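Local coordinates for universal stress protein (Mycobacterium smegmatis, PDB 5AHW) that binds cyclic AMP and, as a nucleotide-binding member of the universal stress protein A family, probably takes part in mycobacterial cAMP signalling, at residues 7-12 against 33-38. Residues are numbered along the deposited sequence; the frame is centred on the assembly and turned at random.
With CMP (adenosine-3',5'-cyclic-monophosphate), chain K.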
ATOM      1  N   VAL B   7     -10.960  -5.945  -0.528  1.00 33.67           N
ATOM      2  CA  VAL B   7      -9.506  -5.977  -0.553  1.00 32.82           C
ATOM      3  C   VAL B   7      -9.088  -7.300  -1.196  1.00 32.56           C
ATOM      4  O   VAL B   7      -9.606  -8.340  -0.850  1.00 34.35           O
ATOM      5  CB  VAL B   7      -8.949  -5.935   0.845  1.00 31.78           C
ATOM      6  CG1 VAL B   7      -7.461  -6.011   0.832  1.00 30.61           C
ATOM      7  CG2 VAL B   7      -9.367  -4.667   1.584  1.00 33.00           C
ATOM      8  N   VAL B   8      -8.169  -7.224  -2.130  1.00 31.34           N
ATOM      9  CA  VAL B   8      -7.599  -8.388  -2.756  1.00 30.44           C
ATOM     10  C   VAL B   8      -6.149  -8.578  -2.355  1.00 28.72           C
ATOM     11  O   VAL B   8      -5.381  -7.642  -2.457  1.00 27.94           O
ATOM     12  CB  VAL B   8      -7.651  -8.257  -4.285  1.00 31.05           C
ATOM     13  CG1 VAL B   8      -6.919  -9.438  -4.918  1.00 30.62           C
ATOM     14  CG2 VAL B   8      -9.115  -8.320  -4.785  1.00 32.61           C
ATOM     15  N   VAL B   9      -5.802  -9.789  -1.921  1.00 29.43           N
ATOM     16  CA  VAL B   9      -4.448 -10.119  -1.534  1.00 29.71           C
ATOM     17  C   VAL B   9      -3.982 -11.326  -2.289  1.00 30.74           C
ATOM     18  O   VAL B   9      -4.708 -12.298  -2.452  1.00 31.90           O
ATOM     19  CB  VAL B   9      -4.242 -10.275   0.003  1.00 30.78           C
ATOM     20  CG1 VAL B   9      -5.045 -11.431   0.646  1.00 31.46           C
ATOM     21  CG2 VAL B   9      -2.739 -10.407   0.336  1.00 30.01           C
ATOM     22  N   GLY B  10      -2.754 -11.233  -2.794  1.00 30.12           N
ATOM     23  CA  GLY B  10      -2.109 -12.299  -3.546  1.00 28.80           C
ATOM     24  C   GLY B  10      -1.147 -13.038  -2.668  1.00 28.65           C
ATOM     25  O   GLY B  10      -0.355 -12.420  -1.969  1.00 29.46           O
ATOM     26  N   THR B  11      -1.292 -14.361  -2.621  1.00 29.49           N
ATOM     27  CA  THR B  11      -0.320 -15.230  -1.986  1.00 29.73           C
ATOM     28  C   THR B  11       0.141 -16.364  -2.902  1.00 29.74           C
ATOM     29  O   THR B  11      -0.689 -16.940  -3.582  1.00 31.60           O
ATOM     30  CB  THR B  11      -0.849 -15.841  -0.677  1.00 29.96           C
ATOM     31  OG1 THR B  11       0.140 -16.754  -0.143  1.00 30.37           O
ATOM     32  CG2 THR B  11      -2.112 -16.546  -0.847  1.00 30.94           C
ATOM     33  N   ASP B  12       1.449 -16.655  -2.931  1.00 29.04           N
ATOM     34  CA  ASP B  12       1.998 -17.869  -3.571  1.00 29.64           C
ATOM     35  C   ASP B  12       2.359 -18.986  -2.564  1.00 31.18           C
ATOM     36  O   ASP B  12       3.032 -19.944  -2.909  1.00 31.79           O
ATOM     37  CB  ASP B  12       3.229 -17.564  -4.382  1.00 28.69           C
ATOM     38  CG  ASP B  12       4.324 -17.006  -3.524  1.00 30.00           C
ATOM     39  OD1 ASP B  12       4.004 -16.632  -2.361  1.00 27.78           O
ATOM     40  OD2 ASP B  12       5.454 -16.877  -4.017  1.00 28.85           O
ATOM     41  N   ALA B  33     -14.224  -4.983   5.573  1.00 46.81           N
ATOM     42  CA  ALA B  33     -14.294  -5.329   4.151  1.00 44.64           C
ATOM     43  C   ALA B  33     -14.299  -6.810   3.850  1.00 43.44           C
ATOM     44  O   ALA B  33     -13.834  -7.639   4.625  1.00 44.11           O
ATOM     45  CB  ALA B  33     -13.187  -4.643   3.382  1.00 43.40           C
ATOM     46  N   LYS B  34     -14.807  -7.132   2.677  1.00 43.32           N
ATOM     47  CA  LYS B  34     -14.594  -8.441   2.114  1.00 43.39           C
ATOM     48  C   LYS B  34     -13.090  -8.578   1.769  1.00 40.29           C
ATOM     49  O   LYS B  34     -12.537  -7.718   1.083  1.00 38.07           O
ATOM     50  CB  LYS B  34     -15.443  -8.569   0.860  1.00 46.31           C
ATOM     51  CG  LYS B  34     -15.364  -9.918   0.176  1.00 49.84           C
ATOM     52  CD  LYS B  34     -16.486 -10.067  -0.860  1.00 57.64           C
ATOM     53  CE  LYS B  34     -16.228 -11.272  -1.775  1.00 64.46           C
ATOM     54  NZ  LYS B  34     -17.465 -11.805  -2.446  1.00 70.58           N
ATOM     55  N   LEU B  35     -12.466  -9.650   2.246  1.00 38.11           N
ATOM     56  CA  LEU B  35     -11.179 -10.053   1.770  1.00 37.25           C
ATOM     57  C   LEU B  35     -11.215 -11.221   0.736  1.00 36.11           C
ATOM     58  O   LEU B  35     -11.839 -12.286   0.973  1.00 38.00           O
ATOM     59  CB  LEU B  35     -10.341 -10.479   2.920  1.00 37.26           C
ATOM     60  CG  LEU B  35      -8.909 -10.856   2.584  1.00 36.60           C
ATOM     61  CD1 LEU B  35      -8.081  -9.657   2.245  1.00 35.77           C
ATOM     62  CD2 LEU B  35      -8.284 -11.541   3.797  1.00 38.05           C
ATOM     63  N   ILE B  36     -10.509 -11.019  -0.375  1.00 34.11           N
ATOM     64  CA  ILE B  36     -10.383 -12.025  -1.427  1.00 33.88           C
ATOM     65  C   ILE B  36      -8.910 -12.446  -1.450  1.00 33.17           C
ATOM     66  O   ILE B  36      -8.021 -11.635  -1.705  1.00 31.61           O
ATOM     67  CB  ILE B  36     -10.887 -11.473  -2.772  1.00 34.56           C
ATOM     68  CG1 ILE B  36     -12.378 -11.118  -2.676  1.00 37.52           C
ATOM     69  CG2 ILE B  36     -10.751 -12.515  -3.883  1.00 34.94           C
ATOM     70  CD1 ILE B  36     -12.987 -10.461  -3.905  1.00 38.01           C
ATOM     71  N   ILE B  37      -8.651 -13.701  -1.116  1.00 33.49           N
ATOM     72  CA  ILE B  37      -7.304 -14.218  -1.198  1.00 33.61           C
ATOM     73  C   ILE B  37      -7.170 -14.906  -2.554  1.00 33.60           C
ATOM     74  O   ILE B  37      -7.937 -15.832  -2.873  1.00 34.32           O
ATOM     75  CB  ILE B  37      -7.020 -15.221  -0.050  1.00 34.66           C
ATOM     76  CG1 ILE B  37      -7.378 -14.612   1.315  1.00 34.76           C
ATOM     77  CG2 ILE B  37      -5.555 -15.701  -0.083  1.00 33.55           C
ATOM     78  CD1 ILE B  37      -7.134 -15.520   2.513  1.00 36.06           C
ATOM     79  N   ALA B  38      -6.195 -14.479  -3.339  1.00 31.78           N
ATOM     80  CA  ALA B  38      -5.958 -15.042  -4.661  1.00 32.01           C
ATOM     81  C   ALA B  38      -4.586 -15.712  -4.801  1.00 31.80           C
ATOM     82  O   ALA B  38      -3.578 -15.213  -4.298  1.00 31.96           O
ATOM     83  CB  ALA B  38      -6.130 -13.957  -5.726  1.00 31.71           C
TER
HETATM   84  P   CMP K1148       5.755 -11.798  -1.208  1.00 30.68           P
HETATM   85  O1P CMP K1148       5.896 -11.275   0.216  1.00 30.29           O
HETATM   86  O2P CMP K1148       6.259 -13.162  -1.303  1.00 27.24           O
HETATM   87  O5' CMP K1148       6.340 -10.838  -2.318  1.00 28.45           O
HETATM   88  C5' CMP K1148       5.960 -10.827  -3.716  1.00 32.74           C
HETATM   89  C4' CMP K1148       4.461 -10.932  -3.751  1.00 28.98           C
HETATM   90  O4' CMP K1148       3.928 -11.128  -5.049  1.00 33.95           O
HETATM   91  C3' CMP K1148       3.919 -12.074  -2.976  1.00 30.23           C
HETATM   92  O3' CMP K1148       4.178 -11.840  -1.599  1.00 28.99           O
HETATM   93  C2' CMP K1148       2.454 -12.110  -3.434  1.00 30.09           C
HETATM   94  O2' CMP K1148       1.633 -11.103  -2.827  1.00 29.70           O
HETATM   95  C1' CMP K1148       2.657 -11.775  -4.921  1.00 29.50           C
HETATM   96  N9  CMP K1148       2.670 -13.065  -5.652  1.00 32.03           N
HETATM   97  C8  CMP K1148       3.746 -13.742  -6.095  1.00 31.23           C
HETATM   98  N7  CMP K1148       3.385 -14.909  -6.649  1.00 29.27           N
HETATM   99  C5  CMP K1148       2.076 -14.982  -6.583  1.00 31.18           C
HETATM  100  C6  CMP K1148       1.037 -15.931  -7.023  1.00 31.36           C
HETATM  101  N6  CMP K1148       1.393 -17.045  -7.647  1.00 30.39           N
HETATM  102  N1  CMP K1148      -0.247 -15.646  -6.767  1.00 29.28           N
HETATM  103  C2  CMP K1148      -0.628 -14.530  -6.136  1.00 30.83           C
HETATM  104  N3  CMP K1148       0.263 -13.619  -5.691  1.00 31.13           N
HETATM  105  C4  CMP K1148       1.595 -13.791  -5.892  1.00 32.02           C
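Val7, Val9 and Thr11 exchange backbone hydrogen bonds with Lys34, Ile36 and Ala38, zipping together two parallel strands of the five-stranded sheet of this universal stress protein. Helix 15-31 links the two strands in a beta-alpha-beta unit, and strand 6-10 lies between strands 34-41 and 110-114 in the nucleotide-binding alpha/beta fold. The ladder is regular: Val7 N gives a nearly straight bond to Lys34 O (2.9 Å), Val7 O receives Ile36 N, Val9 N reaches Ile36 O, and Ala38 N reaches Val9 O (2.8 Å). Thr11 N closes it on Ala38 O at 3.0 Å.

Packing is tightest on the face carrying Val7, Val9, Leu35 and Ile37. Leu35, with CG anti to its backbone N (chi1 -176°), brings CD1 against both valines, 4.0 Å from Val7 CG1 and 3.9 Å from Val9 CG1. Val9 CG1, placed between its own N and carbonyl carbon (chi1 63°), also touches Ile37 CG1. Farther along, the methyls Thr11 CG2 and Ile37 CG2 meet at 3.6 Å. Helix 65-80 covers Leu35 and Ile37 on this side. The other face, with Val8, Ile36 and Ala38, is buried under helix 95-105, where Val8 CG2 rests against Ile36 CB.

At the start of strand 34-41 the backbones stay paired but the side chains are looser. Val7 CG2 makes a distant contact with Ala33 CB, and partly exposed Lys34, its CB already 5.4 Å from Val7 N, leads its extended chain away to a salt bridge with Glu87. At the other end the strands open onto the cAMP pocket. Thr11 OG1 turns to Ser17, and Asp12 CB lies near the adenine N7. Gly10 lies beside the nucleotide: its CA comes close to Ala38 O, and Gly10 O accepts a short hydrogen bond from CMP O2' (2.5 Å).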